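Local coordinates for protein isocitrate dehydrogenase [NAD] subunit 2 (Saccharomyces cerevisiae, PDB 3BLX) that catalyses, together with subunit 1 in an allosteric mitochondrial octamer, the NAD+-dependent oxidative decarboxylation of isocitrate to 2-oxoglutarate, and also binds mitochondrial mRNA leaders, at residues B[163-168]-B[198-203]; B[183-188]-B[217-222]; B[192-197]-B[243-248]. All coordinates share one frame; numbering follows the deposited sequence.

Contact 1 (B[163-168]-B[198-203]); sequences DASERV and GLFVNV
Ser-165 OG is the best-held polar atom, gripped by one hydrogen bond, to the carbonyl O of Thr-161 at the end of strand 153-161, just before its helix. That bond agrees with the side-chain torsion, which sets OG anti to the carbonyl carbon and beside the backbone N (chi1 -72°). With this bond made, the hydroxyl meets its neighbour across the gap edge-on: OG lies in the ring plane of Phe-200, 3.2 Å from CD1, and Ser-165 CB follows at 3.7 Å from that CD1. The ring reaches this place because CG of Phe-200 stands anti to the backbone N (chi1 -166°), and its rim also passes Val-168, whose CG2 is 4.3 Å from CE1. The segments belong to helices 162-178 and 195-208, which pack on the same face of the central sheet; the axes of the short segments approach to 9.3 Å and cross at -48°. Phe-200 also touches Val-186 of strand 183-188, and Ile-169 and Pro-243. An alanine in place of Phe-200 would remove the ring edge beside Ser-165 and Val-168, and would probably loosen the packing between the helices and on Val-186. Further along, Val-203 CG1, anti to its backbone N, lies against the main chain of the first helix, 3.6 Å from Glu-166 CA. Glu-166 is the centre of an inverse gamma turn, closed by a weak bond from Arg-167 N to Ser-165 O of 2.8 Å, and its extended but poorly ordered side chain leads OE2 to a salt bridge with Arg-170.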
ATOM      1  N   ASP B 163      39.413  14.751 -25.910  1.00 45.42           N
ATOM      2  CA  ASP B 163      40.070  13.785 -26.802  1.00 36.11           C
ATOM      3  C   ASP B 163      39.120  13.181 -27.839  1.00 42.65           C
ATOM      4  O   ASP B 163      39.395  13.211 -29.030  1.00 54.93           O
ATOM      5  CB  ASP B 163      40.750  12.668 -26.006  1.00 59.54           C
ATOM      6  CG  ASP B 163      42.016  13.128 -25.285  1.00 83.67           C
ATOM      7  OD1 ASP B 163      42.464  14.276 -25.522  1.00 61.83           O
ATOM      8  OD2 ASP B 163      42.563  12.329 -24.483  1.00 74.82           O
ATOM      9  N   ALA B 164      38.009  12.628 -27.392  1.00 40.30           N
ATOM     10  CA  ALA B 164      37.118  11.932 -28.304  1.00 38.02           C
ATOM     11  C   ALA B 164      36.507  12.898 -29.296  1.00 44.40           C
ATOM     12  O   ALA B 164      36.194  12.513 -30.422  1.00 34.67           O
ATOM     13  CB  ALA B 164      36.023  11.203 -27.537  1.00 29.61           C
ATOM     14  N   SER B 165      36.325  14.141 -28.859  1.00 28.00           N
ATOM     15  CA  SER B 165      35.761  15.193 -29.699  1.00 33.63           C
ATOM     16  C   SER B 165      36.758  15.690 -30.776  1.00 44.54           C
ATOM     17  O   SER B 165      36.383  15.890 -31.924  1.00 27.55           O
ATOM     18  CB  SER B 165      35.289  16.365 -28.825  1.00 28.62           C
ATOM     19  OG  SER B 165      34.125  16.021 -28.113  1.00 38.89           O
ATOM     20  N   GLU B 166      38.015  15.902 -30.387  1.00 44.05           N
ATOM     21  CA  GLU B 166      39.078  16.293 -31.302  1.00 48.04           C
ATOM     22  C   GLU B 166      39.499  15.045 -32.007  1.00 54.99           C
ATOM     23  O   GLU B 166      40.553  14.485 -31.723  1.00 84.46           O
ATOM     24  CB  GLU B 166      40.262  16.864 -30.519  1.00 59.01           C
ATOM     25  CG  GLU B 166      41.557  17.065 -31.310  1.00 80.40           C
ATOM     26  CD  GLU B 166      42.805  17.190 -30.413  1.00118.45           C
ATOM     27  OE1 GLU B 166      42.662  17.427 -29.180  1.00 94.37           O
ATOM     28  OE2 GLU B 166      43.931  17.053 -30.957  1.00101.71           O
ATOM     29  N   ARG B 167      38.664  14.583 -32.915  1.00 39.50           N
ATOM     30  CA  ARG B 167      38.872  13.272 -33.492  1.00 41.05           C
ATOM     31  C   ARG B 167      37.742  12.938 -34.416  1.00 45.91           C
ATOM     32  O   ARG B 167      37.993  12.550 -35.550  1.00 55.76           O
ATOM     33  CB  ARG B 167      38.988  12.207 -32.424  1.00 26.25           C
ATOM     34  CG  ARG B 167      39.575  10.917 -32.954  1.00 43.19           C
ATOM     35  CD  ARG B 167      40.317  10.127 -31.895  1.00 49.99           C
ATOM     36  NE  ARG B 167      39.384   9.570 -30.929  1.00 68.53           N
ATOM     37  CZ  ARG B 167      39.715   9.229 -29.692  1.00 81.20           C
ATOM     38  NH1 ARG B 167      40.969   9.391 -29.281  1.00 64.40           N
ATOM     39  NH2 ARG B 167      38.790   8.732 -28.869  1.00 57.70           N
ATOM     40  N   VAL B 168      36.502  13.066 -33.945  1.00 28.08           N
ATOM     41  CA  VAL B 168      35.380  13.188 -34.880  1.00 36.12           C
ATOM     42  C   VAL B 168      35.444  14.516 -35.583  1.00 31.14           C
ATOM     43  O   VAL B 168      34.972  14.625 -36.695  1.00 36.91           O
ATOM     44  CB  VAL B 168      33.958  13.174 -34.243  1.00 34.11           C
ATOM     45  CG1 VAL B 168      33.298  11.847 -34.427  1.00 40.10           C
ATOM     46  CG2 VAL B 168      33.971  13.650 -32.810  1.00 35.32           C
ATOM     47  N   GLY B 198      29.787  23.660 -25.082  1.00 40.04           N
ATOM     48  CA  GLY B 198      30.869  24.618 -25.105  1.00 33.72           C
ATOM     49  C   GLY B 198      32.222  23.964 -25.350  1.00 44.93           C
ATOM     50  O   GLY B 198      33.081  24.570 -25.973  1.00 51.47           O
ATOM     51  N   LEU B 199      32.428  22.740 -24.859  1.00 37.39           N
ATOM     52  CA  LEU B 199      33.732  22.098 -25.006  1.00 36.30           C
ATOM     53  C   LEU B 199      33.886  21.565 -26.413  1.00 42.51           C
ATOM     54  O   LEU B 199      34.966  21.597 -26.999  1.00 51.51           O
ATOM     55  CB  LEU B 199      33.921  20.984 -23.963  1.00 33.53           C
ATOM     56  CG  LEU B 199      35.053  19.974 -24.159  1.00 30.18           C
ATOM     57  CD1 LEU B 199      35.394  19.347 -22.839  1.00 45.45           C
ATOM     58  CD2 LEU B 199      34.680  18.884 -25.159  1.00 42.04           C
ATOM     59  N   PHE B 200      32.785  21.069 -26.955  1.00 45.85           N
ATOM     60  CA  PHE B 200      32.774  20.517 -28.289  1.00 36.61           C
ATOM     61  C   PHE B 200      33.020  21.606 -29.314  1.00 39.85           C
ATOM     62  O   PHE B 200      33.780  21.397 -30.232  1.00 33.43           O
ATOM     63  CB  PHE B 200      31.441  19.843 -28.549  1.00 27.32           C
ATOM     64  CG  PHE B 200      31.428  18.967 -29.761  1.00 27.61           C
ATOM     65  CD1 PHE B 200      32.011  17.710 -29.729  1.00 37.77           C
ATOM     66  CD2 PHE B 200      30.812  19.386 -30.925  1.00 24.57           C
ATOM     67  CE1 PHE B 200      31.991  16.877 -30.848  1.00 33.02           C
ATOM     68  CE2 PHE B 200      30.785  18.561 -32.046  1.00 39.37           C
ATOM     69  CZ  PHE B 200      31.379  17.301 -32.005  1.00 34.87           C
ATOM     70  N   VAL B 201      32.381  22.765 -29.144  1.00 44.09           N
ATOM     71  CA  VAL B 201      32.573  23.906 -30.038  1.00 26.57           C
ATOM     72  C   VAL B 201      33.992  24.477 -29.940  1.00 35.57           C
ATOM     73  O   VAL B 201      34.583  24.809 -30.948  1.00 39.85           O
ATOM     74  CB  VAL B 201      31.549  25.033 -29.772  1.00 42.26           C
ATOM     75  CG1 VAL B 201      31.964  26.320 -30.488  1.00 32.84           C
ATOM     76  CG2 VAL B 201      30.158  24.608 -30.217  1.00 32.72           C
ATOM     77  N   ASN B 202      34.541  24.578 -28.734  1.00 40.57           N
ATOM     78  CA  ASN B 202      35.899  25.083 -28.554  1.00 41.30           C
ATOM     79  C   ASN B 202      36.917  24.204 -29.241  1.00 38.57           C
ATOM     80  O   ASN B 202      37.863  24.692 -29.818  1.00 39.38           O
ATOM     81  CB  ASN B 202      36.283  25.227 -27.074  1.00 45.26           C
ATOM     82  CG  ASN B 202      35.631  26.424 -26.412  1.00 72.82           C
ATOM     83  OD1 ASN B 202      35.002  27.250 -27.076  1.00 43.89           O
ATOM     84  ND2 ASN B 202      35.771  26.516 -25.091  1.00 94.78           N
ATOM     85  N   VAL B 203      36.726  22.900 -29.156  1.00 43.52           N
ATOM     86  CA  VAL B 203      37.619  21.953 -29.791  1.00 37.67           C
ATOM     87  C   VAL B 203      37.562  22.118 -31.316  1.00 51.91           C
ATOM     88  O   VAL B 203      38.561  21.952 -32.013  1.00 44.77           O
ATOM     89  CB  VAL B 203      37.229  20.525 -29.385  1.00 34.94           C
ATOM     90  CG1 VAL B 203      37.682  19.517 -30.413  1.00 32.65           C
ATOM     91  CG2 VAL B 203      37.800  20.201 -28.053  1.00 41.60           C
TER

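Contact 2 (B[183-188]-B[217-222])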
ATOM      1  N   ARG B 183      32.190  23.989 -46.263  1.00 48.12           N
ATOM      2  CA  ARG B 183      31.812  24.220 -44.855  1.00 49.08           C
ATOM      3  C   ARG B 183      31.722  22.965 -44.019  1.00 38.41           C
ATOM      4  O   ARG B 183      31.165  21.971 -44.459  1.00 33.78           O
ATOM      5  CB  ARG B 183      30.445  24.898 -44.743  1.00 37.97           C
ATOM      6  CG  ARG B 183      30.149  25.918 -45.782  1.00 47.65           C
ATOM      7  CD  ARG B 183      28.685  25.822 -46.134  1.00 60.63           C
ATOM      8  NE  ARG B 183      27.805  26.362 -45.105  1.00 55.29           N
ATOM      9  CZ  ARG B 183      26.488  26.178 -45.079  1.00 45.96           C
ATOM     10  NH1 ARG B 183      25.906  25.446 -46.014  1.00 29.71           N
ATOM     11  NH2 ARG B 183      25.753  26.719 -44.119  1.00 46.14           N
ATOM     12  N   VAL B 184      32.260  23.014 -42.801  1.00 45.35           N
ATOM     13  CA  VAL B 184      31.854  22.042 -41.795  1.00 39.88           C
ATOM     14  C   VAL B 184      31.082  22.777 -40.726  1.00 24.88           C
ATOM     15  O   VAL B 184      31.517  23.794 -40.203  1.00 28.58           O
ATOM     16  CB  VAL B 184      33.003  21.206 -41.210  1.00 39.60           C
ATOM     17  CG1 VAL B 184      34.218  21.230 -42.133  1.00 31.75           C
ATOM     18  CG2 VAL B 184      33.343  21.669 -39.837  1.00 32.33           C
ATOM     19  N   ILE B 185      29.883  22.285 -40.481  1.00 27.52           N
ATOM     20  CA  ILE B 185      28.989  22.849 -39.485  1.00 39.04           C
ATOM     21  C   ILE B 185      28.969  21.997 -38.214  1.00 33.34           C
ATOM     22  O   ILE B 185      28.590  20.824 -38.255  1.00 28.21           O
ATOM     23  CB  ILE B 185      27.576  22.916 -40.047  1.00 39.23           C
ATOM     24  CG1 ILE B 185      27.577  23.780 -41.317  1.00 35.63           C
ATOM     25  CG2 ILE B 185      26.622  23.413 -38.996  1.00 23.93           C
ATOM     26  CD1 ILE B 185      26.254  23.830 -42.008  1.00 20.69           C
ATOM     27  N   VAL B 186      29.408  22.571 -37.099  1.00 26.34           N
ATOM     28  CA  VAL B 186      29.240  21.918 -35.815  1.00 27.38           C
ATOM     29  C   VAL B 186      27.841  22.238 -35.305  1.00 25.30           C
ATOM     30  O   VAL B 186      27.472  23.407 -35.199  1.00 23.98           O
ATOM     31  CB  VAL B 186      30.259  22.392 -34.777  1.00 23.78           C
ATOM     32  CG1 VAL B 186      29.821  21.927 -33.434  1.00 38.28           C
ATOM     33  CG2 VAL B 186      31.624  21.843 -35.071  1.00 23.55           C
ATOM     34  N   VAL B 187      27.066  21.190 -35.027  1.00 27.01           N
ATOM     35  CA  VAL B 187      25.721  21.299 -34.448  1.00 36.50           C
ATOM     36  C   VAL B 187      25.760  21.024 -32.938  1.00 39.37           C
ATOM     37  O   VAL B 187      26.370  20.052 -32.491  1.00 46.28           O
ATOM     38  CB  VAL B 187      24.726  20.337 -35.134  1.00 32.57           C
ATOM     39  CG1 VAL B 187      23.409  20.303 -34.406  1.00 44.82           C
ATOM     40  CG2 VAL B 187      24.487  20.771 -36.539  1.00 38.22           C
ATOM     41  N   HIS B 188      25.121  21.887 -32.156  1.00 22.23           N
ATOM     42  CA  HIS B 188      25.195  21.796 -30.713  1.00 26.70           C
ATOM     43  C   HIS B 188      23.941  22.404 -30.123  1.00 29.12           C
ATOM     44  O   HIS B 188      23.135  22.963 -30.850  1.00 24.09           O
ATOM     45  CB  HIS B 188      26.413  22.557 -30.221  1.00 29.95           C
ATOM     46  CG  HIS B 188      26.356  24.014 -30.531  1.00 40.96           C
ATOM     47  ND1 HIS B 188      26.065  24.964 -29.578  1.00 51.11           N
ATOM     48  CD2 HIS B 188      26.512  24.684 -31.699  1.00 33.02           C
ATOM     49  CE1 HIS B 188      26.060  26.160 -30.139  1.00 42.45           C
ATOM     50  NE2 HIS B 188      26.322  26.016 -31.426  1.00 31.41           N
ATOM     51  N   GLU B 217      31.375  26.758 -39.542  1.00 35.87           N
ATOM     52  CA  GLU B 217      30.224  27.441 -38.949  1.00 44.36           C
ATOM     53  C   GLU B 217      29.728  26.621 -37.780  1.00 51.98           C
ATOM     54  O   GLU B 217      29.883  25.394 -37.765  1.00 41.64           O
ATOM     55  CB  GLU B 217      29.090  27.611 -39.957  1.00 37.10           C
ATOM     56  CG  GLU B 217      29.543  28.151 -41.312  1.00 66.27           C
ATOM     57  CD  GLU B 217      28.395  28.352 -42.284  1.00 86.59           C
ATOM     58  OE1 GLU B 217      27.231  28.090 -41.899  1.00 82.69           O
ATOM     59  OE2 GLU B 217      28.661  28.774 -43.433  1.00 82.21           O
ATOM     60  N   THR B 218      29.135  27.294 -36.798  1.00 53.01           N
ATOM     61  CA  THR B 218      28.436  26.596 -35.719  1.00 31.87           C
ATOM     62  C   THR B 218      26.945  26.889 -35.803  1.00 38.00           C
ATOM     63  O   THR B 218      26.546  27.996 -36.194  1.00 44.43           O
ATOM     64  CB  THR B 218      28.971  26.983 -34.317  1.00 49.73           C
ATOM     65  OG1 THR B 218      28.661  28.356 -34.034  1.00 48.88           O
ATOM     66  CG2 THR B 218      30.483  26.735 -34.215  1.00 31.52           C
ATOM     67  N   GLU B 219      26.115  25.911 -35.444  1.00 33.76           N
ATOM     68  CA  GLU B 219      24.675  26.130 -35.518  1.00 40.08           C
ATOM     69  C   GLU B 219      23.904  25.446 -34.382  1.00 30.34           C
ATOM     70  O   GLU B 219      24.236  24.320 -34.020  1.00 32.12           O
ATOM     71  CB  GLU B 219      24.179  25.658 -36.880  1.00 29.06           C
ATOM     72  CG  GLU B 219      22.964  26.402 -37.394  1.00 51.50           C
ATOM     73  CD  GLU B 219      22.802  26.240 -38.901  1.00 87.51           C
ATOM     74  OE1 GLU B 219      23.378  25.286 -39.481  1.00 65.47           O
ATOM     75  OE2 GLU B 219      22.100  27.076 -39.512  1.00105.43           O
ATOM     76  N   LEU B 220      22.894  26.124 -33.829  1.00 25.63           N
ATOM     77  CA  LEU B 220      22.058  25.538 -32.779  1.00 31.48           C
ATOM     78  C   LEU B 220      21.296  24.407 -33.407  1.00 33.67           C
ATOM     79  O   LEU B 220      20.798  24.559 -34.509  1.00 29.82           O
ATOM     80  CB  LEU B 220      21.064  26.547 -32.197  1.00 29.04           C
ATOM     81  CG  LEU B 220      21.529  27.526 -31.119  1.00 47.57           C
ATOM     82  CD1 LEU B 220      20.329  28.230 -30.473  1.00 44.50           C
ATOM     83  CD2 LEU B 220      22.384  26.821 -30.068  1.00 42.42           C
ATOM     84  N   ILE B 221      21.204  23.280 -32.718  1.00 25.29           N
ATOM     85  CA  ILE B 221      20.499  22.151 -33.287  1.00 36.91           C
ATOM     86  C   ILE B 221      19.059  22.551 -33.621  1.00 30.58           C
ATOM     87  O   ILE B 221      18.543  22.128 -34.632  1.00 24.23           O
ATOM     88  CB  ILE B 221      20.543  20.933 -32.380  1.00 37.42           C
ATOM     89  CG1 ILE B 221      20.035  19.712 -33.137  1.00 32.02           C
ATOM     90  CG2 ILE B 221      19.733  21.196 -31.141  1.00 37.99           C
ATOM     91  CD1 ILE B 221      19.856  18.504 -32.315  1.00 33.27           C
ATOM     92  N   ASP B 222      18.441  23.409 -32.813  1.00 32.90           N
ATOM     93  CA  ASP B 222      17.108  23.948 -33.130  1.00 34.04           C
ATOM     94  C   ASP B 222      17.062  24.542 -34.540  1.00 37.16           C
ATOM     95  O   ASP B 222      16.144  24.269 -35.300  1.00 41.76           O
ATOM     96  CB  ASP B 222      16.687  25.069 -32.175  1.00 43.51           C
ATOM     97  CG  ASP B 222      16.782  24.691 -30.711  1.00 71.38           C
ATOM     98  OD1 ASP B 222      17.742  23.999 -30.321  1.00 83.49           O
ATOM     99  OD2 ASP B 222      15.896  25.126 -29.941  1.00 69.06           O
TER
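Strands 183-188 and 215-220 lie side by side and parallel, the two strands of a beta-alpha-beta unit whose connecting helix is 195-208; the later strand is the outermost on this side of the sheet within the chain. The side chain of Arg-183 leaves CB with CG beside the backbone N and then bends at chi2 and chi3, so that it crosses Glu-217 obliquely. CG and CD each pass OE2 of Glu-217 at 4.0 Å. NE donates to that OE2, and at the tip NH2 of Arg-183 donates to OE1 of Glu-217 over 3.0 Å, almost straight at 170°. The grip is therefore a side-on salt bridge, one nitrogen to each oxygen, with both acceptors near the guanidinium plane. The carboxylate does not share that plane: it is turned 53° from it, and both oxygens are met from above their own plane. One guanidinium face is topped by Ile-185 CD1, 3.6 Å above it toward the rim, while NH1 turns to Asp-237 and the carbonyl of Ala-234. Four backbone bonds give the parallel pairing its register: Glu-217 N to Val-184 O, Val-186 N to Glu-217 O, Glu-219 N to Val-186 O and His-188 N to Glu-219 O. Ile-185, Val-187, Glu-217 and Glu-219 project to one face; Val-186 and Thr-218 project to the other, where helix 195-208 covers Val-186. Leu-220 is the N-cap of helix 221-230, which carries Asp-222, which probably binds Mg2+ and substrate, as in related enzymes. At this turn into helix, Val-187 CG1 rests 3.6 Å from Ile-221 CB, and Ile-221 N donates to His-188 O over 2.7 Å.

Contact 3 (B[192-197]-B[243-248])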
ATOM      1  N   ILE B 192      25.843  28.309 -23.841  1.00114.81           N
ATOM      2  CA  ILE B 192      26.126  28.949 -22.540  1.00114.80           C
ATOM      3  C   ILE B 192      25.462  28.246 -21.337  1.00117.34           C
ATOM      4  O   ILE B 192      25.929  28.368 -20.199  1.00 97.22           O
ATOM      5  CB  ILE B 192      25.773  30.470 -22.540  1.00115.67           C
ATOM      6  CG1 ILE B 192      26.662  31.237 -21.547  1.00 95.10           C
ATOM      7  CG2 ILE B 192      24.269  30.698 -22.288  1.00 96.69           C
ATOM      8  CD1 ILE B 192      28.125  31.274 -21.932  1.00 79.65           C
ATOM      9  N   GLN B 193      24.385  27.508 -21.602  1.00127.76           N
ATOM     10  CA  GLN B 193      23.651  26.784 -20.560  1.00122.16           C
ATOM     11  C   GLN B 193      24.039  25.300 -20.497  1.00107.45           C
ATOM     12  O   GLN B 193      23.519  24.538 -19.675  1.00 99.00           O
ATOM     13  CB  GLN B 193      22.140  26.954 -20.763  1.00113.11           C
ATOM     14  CG  GLN B 193      21.631  28.366 -20.442  1.00115.52           C
ATOM     15  CD  GLN B 193      21.397  28.605 -18.947  1.00127.47           C
ATOM     16  OE1 GLN B 193      20.397  28.150 -18.374  1.00120.53           O
ATOM     17  NE2 GLN B 193      22.311  29.339 -18.319  1.00121.11           N
ATOM     18  N   ARG B 194      24.937  24.905 -21.395  1.00 91.34           N
ATOM     19  CA  ARG B 194      25.612  23.622 -21.333  1.00 78.40           C
ATOM     20  C   ARG B 194      27.068  23.772 -21.768  1.00 59.53           C
ATOM     21  O   ARG B 194      27.370  23.919 -22.935  1.00 62.39           O
ATOM     22  CB  ARG B 194      24.893  22.509 -22.127  1.00 57.98           C
ATOM     23  CG  ARG B 194      23.878  22.943 -23.178  1.00 74.33           C
ATOM     24  CD  ARG B 194      22.428  22.839 -22.696  1.00 77.16           C
ATOM     25  NE  ARG B 194      21.837  21.487 -22.743  1.00104.03           N
ATOM     26  CZ  ARG B 194      22.444  20.364 -23.150  1.00104.72           C
ATOM     27  NH1 ARG B 194      21.778  19.207 -23.129  1.00 66.59           N
ATOM     28  NH2 ARG B 194      23.706  20.378 -23.573  1.00 95.25           N
ATOM     29  N   LEU B 195      27.966  23.737 -20.799  1.00 57.02           N
ATOM     30  CA  LEU B 195      29.386  23.738 -21.069  1.00 42.47           C
ATOM     31  C   LEU B 195      29.927  22.402 -21.633  1.00 42.11           C
ATOM     32  O   LEU B 195      31.113  22.266 -21.865  1.00 40.14           O
ATOM     33  CB  LEU B 195      30.153  24.174 -19.811  1.00 46.03           C
ATOM     34  CG  LEU B 195      30.530  23.178 -18.737  1.00 39.25           C
ATOM     35  CD1 LEU B 195      30.691  23.928 -17.434  1.00 40.83           C
ATOM     36  CD2 LEU B 195      29.464  22.133 -18.617  1.00 58.82           C
ATOM     37  N   ALA B 196      29.060  21.425 -21.876  1.00 50.75           N
ATOM     38  CA  ALA B 196      29.469  20.220 -22.595  1.00 31.17           C
ATOM     39  C   ALA B 196      29.492  20.518 -24.084  1.00 45.84           C
ATOM     40  O   ALA B 196      30.326  20.019 -24.838  1.00 34.22           O
ATOM     41  CB  ALA B 196      28.528  19.106 -22.326  1.00 39.05           C
ATOM     42  N   ASP B 197      28.553  21.337 -24.516  1.00 47.65           N
ATOM     43  CA  ASP B 197      28.548  21.753 -25.899  1.00 48.69           C
ATOM     44  C   ASP B 197      29.587  22.839 -26.098  1.00 44.60           C
ATOM     45  O   ASP B 197      30.217  22.919 -27.143  1.00 46.40           O
ATOM     46  CB  ASP B 197      27.151  22.212 -26.325  1.00 64.02           C
ATOM     47  CG  ASP B 197      26.168  21.044 -26.473  1.00 66.41           C
ATOM     48  OD1 ASP B 197      26.310  20.252 -27.434  1.00 73.69           O
ATOM     49  OD2 ASP B 197      25.250  20.915 -25.632  1.00 79.93           O
ATOM     50  N   PRO B 243      27.909  16.018 -31.367  1.00 47.26           N
ATOM     51  CA  PRO B 243      28.234  15.112 -30.254  1.00 46.18           C
ATOM     52  C   PRO B 243      27.314  13.898 -30.297  1.00 34.18           C
ATOM     53  O   PRO B 243      26.254  13.951 -30.933  1.00 29.48           O
ATOM     54  CB  PRO B 243      27.959  15.952 -29.009  1.00 39.34           C
ATOM     55  CG  PRO B 243      27.850  17.372 -29.479  1.00 40.80           C
ATOM     56  CD  PRO B 243      27.374  17.308 -30.898  1.00 43.75           C
ATOM     57  N   ASN B 244      27.720  12.808 -29.657  1.00 33.65           N
ATOM     58  CA  ASN B 244      26.952  11.562 -29.739  1.00 41.78           C
ATOM     59  C   ASN B 244      25.454  11.713 -29.385  1.00 52.84           C
ATOM     60  O   ASN B 244      24.608  11.027 -29.963  1.00 42.13           O
ATOM     61  CB  ASN B 244      27.621  10.475 -28.889  1.00 46.07           C
ATOM     62  CG  ASN B 244      26.753   9.244 -28.730  1.00 61.81           C
ATOM     63  OD1 ASN B 244      26.187   9.018 -27.660  1.00 84.40           O
ATOM     64  ND2 ASN B 244      26.626   8.451 -29.795  1.00 41.25           N
ATOM     65  N   LEU B 245      25.151  12.628 -28.457  1.00 39.44           N
ATOM     66  CA  LEU B 245      23.795  12.916 -27.991  1.00 49.88           C
ATOM     67  C   LEU B 245      22.693  13.075 -29.060  1.00 49.11           C
ATOM     68  O   LEU B 245      21.616  12.482 -28.960  1.00 57.93           O
ATOM     69  CB  LEU B 245      23.825  14.149 -27.090  1.00 50.55           C
ATOM     70  CG  LEU B 245      22.684  14.175 -26.063  1.00 84.78           C
ATOM     71  CD1 LEU B 245      22.967  13.210 -24.908  1.00 80.99           C
ATOM     72  CD2 LEU B 245      22.417  15.578 -25.532  1.00 76.88           C
ATOM     73  N   TYR B 246      22.957  13.888 -30.073  1.00 57.76           N
ATOM     74  CA  TYR B 246      21.952  14.194 -31.073  1.00 54.38           C
ATOM     75  C   TYR B 246      22.188  13.414 -32.359  1.00 55.98           C
ATOM     76  O   TYR B 246      21.396  13.496 -33.294  1.00 51.36           O
ATOM     77  CB  TYR B 246      21.977  15.682 -31.409  1.00 65.54           C
ATOM     78  CG  TYR B 246      22.352  16.579 -30.263  1.00 64.64           C
ATOM     79  CD1 TYR B 246      21.462  16.813 -29.229  1.00 55.90           C
ATOM     80  CD2 TYR B 246      23.593  17.214 -30.231  1.00 68.79           C
ATOM     81  CE1 TYR B 246      21.803  17.638 -28.178  1.00 84.73           C
ATOM     82  CE2 TYR B 246      23.948  18.043 -29.181  1.00 61.01           C
ATOM     83  CZ  TYR B 246      23.047  18.248 -28.158  1.00 82.08           C
ATOM     84  OH  TYR B 246      23.381  19.070 -27.107  1.00 84.62           O
ATOM     85  N   GLY B 247      23.283  12.671 -32.415  1.00 52.54           N
ATOM     86  CA  GLY B 247      23.626  11.924 -33.616  1.00 44.74           C
ATOM     87  C   GLY B 247      22.552  10.984 -34.130  1.00 47.55           C
ATOM     88  O   GLY B 247      22.244  11.007 -35.315  1.00 37.39           O
ATOM     89  N   ASP B 248      22.010  10.154 -33.238  1.00 55.08           N
ATOM     90  CA  ASP B 248      20.927   9.220 -33.550  1.00 36.57           C
ATOM     91  C   ASP B 248      19.757   9.925 -34.236  1.00 33.35           C
ATOM     92  O   ASP B 248      19.313   9.511 -35.294  1.00 41.07           O
ATOM     93  CB  ASP B 248      20.430   8.536 -32.260  1.00 69.27           C
ATOM     94  CG  ASP B 248      20.995   7.113 -32.064  1.00 95.92           C
ATOM     95  OD1 ASP B 248      21.429   6.480 -33.057  1.00105.63           O
ATOM     96  OD2 ASP B 248      20.977   6.615 -30.908  1.00 83.56           O
TER
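The approach to helix 195-208 meets the opening turn of helix 244-258, so that two helices following different parallel strands of the sheet touch near their N-terminal ends. Along 192-197, Gln-193 packs on His-90 of the neighbouring subunit 1, and the next residue turns inward. Arg-194 directs its CB toward the other helix, and its chain, bent at chi2 and chi3, brings the guanidinium tip to tip with Tyr-246, the two planes 45° apart. NH2 of Arg-194 stands 3.8 Å from OH of Tyr-246, a proximity without a bond, and its NH1 passes Leu-245 CD2 at 4.4 Å. The charge is met chiefly within the same segment: NH2 forms a salt bridge with Asp-197 OD2 at 2.6 Å, which would favour an ionised carboxylate, while NE has a long, weak ion pair with Glu-135 of the neighbouring subunit 1. Leu-195 and Ala-196 look to subunit 1, where Glu-140 accepts a weak hydrogen bond from Leu-195 N and packs on Ala-196. Asp-197 follows with CG beside its backbone N (chi1 -72°), which lifts the carboxylate to the tip of Tyr-246. Carboxylate and ring are nearly coplanar, 18° apart. The phenol donates a weak hydrogen bond to OD1, with 3.2 Å between Tyr-246 OH and Asp-197 OD1, and the same OH is 3.0 Å from Asp-197 OD2. Tyr-246 also touches Lys-189, critical for catalysis by similarity, and its segment ends in Asp-248, a probable Mg2+ ligand, so this pairing probably borders the active site. One face of the tyrosine ring carries Leu-245 CB, 4.0 Å above its centre. At the ring edge, Asp-197 OD1 lies in the plane, 3.7 Å from CE2 of Tyr-246, and touches Pro-243 CG at 3.9 Å.

In the fold
The three contacts cluster on one side of the chain's centre, with centres about 13 Å (contacts 1 and 2), 10 Å (1 and 3) and 11 Å (2 and 3) apart. Helix 195-208 serves contacts 1 and 3 directly and connects the strands of contact 2. Phe-200 links all three: CD2 lies 3.7 Å from Val-186 CG1 of contact 2, and CZ 3.8 Å from Pro-243 N of contact 3. Contacts 2 and 3 also meet where Ile-221 CD1 packs 3.6 Å from Tyr-246 CB. Around that junction, the side chain of Lys-189, probably critical for catalysis as in related enzymes, is about 4 Å from that of Ile-221 and about 3 Å from that of Tyr-246.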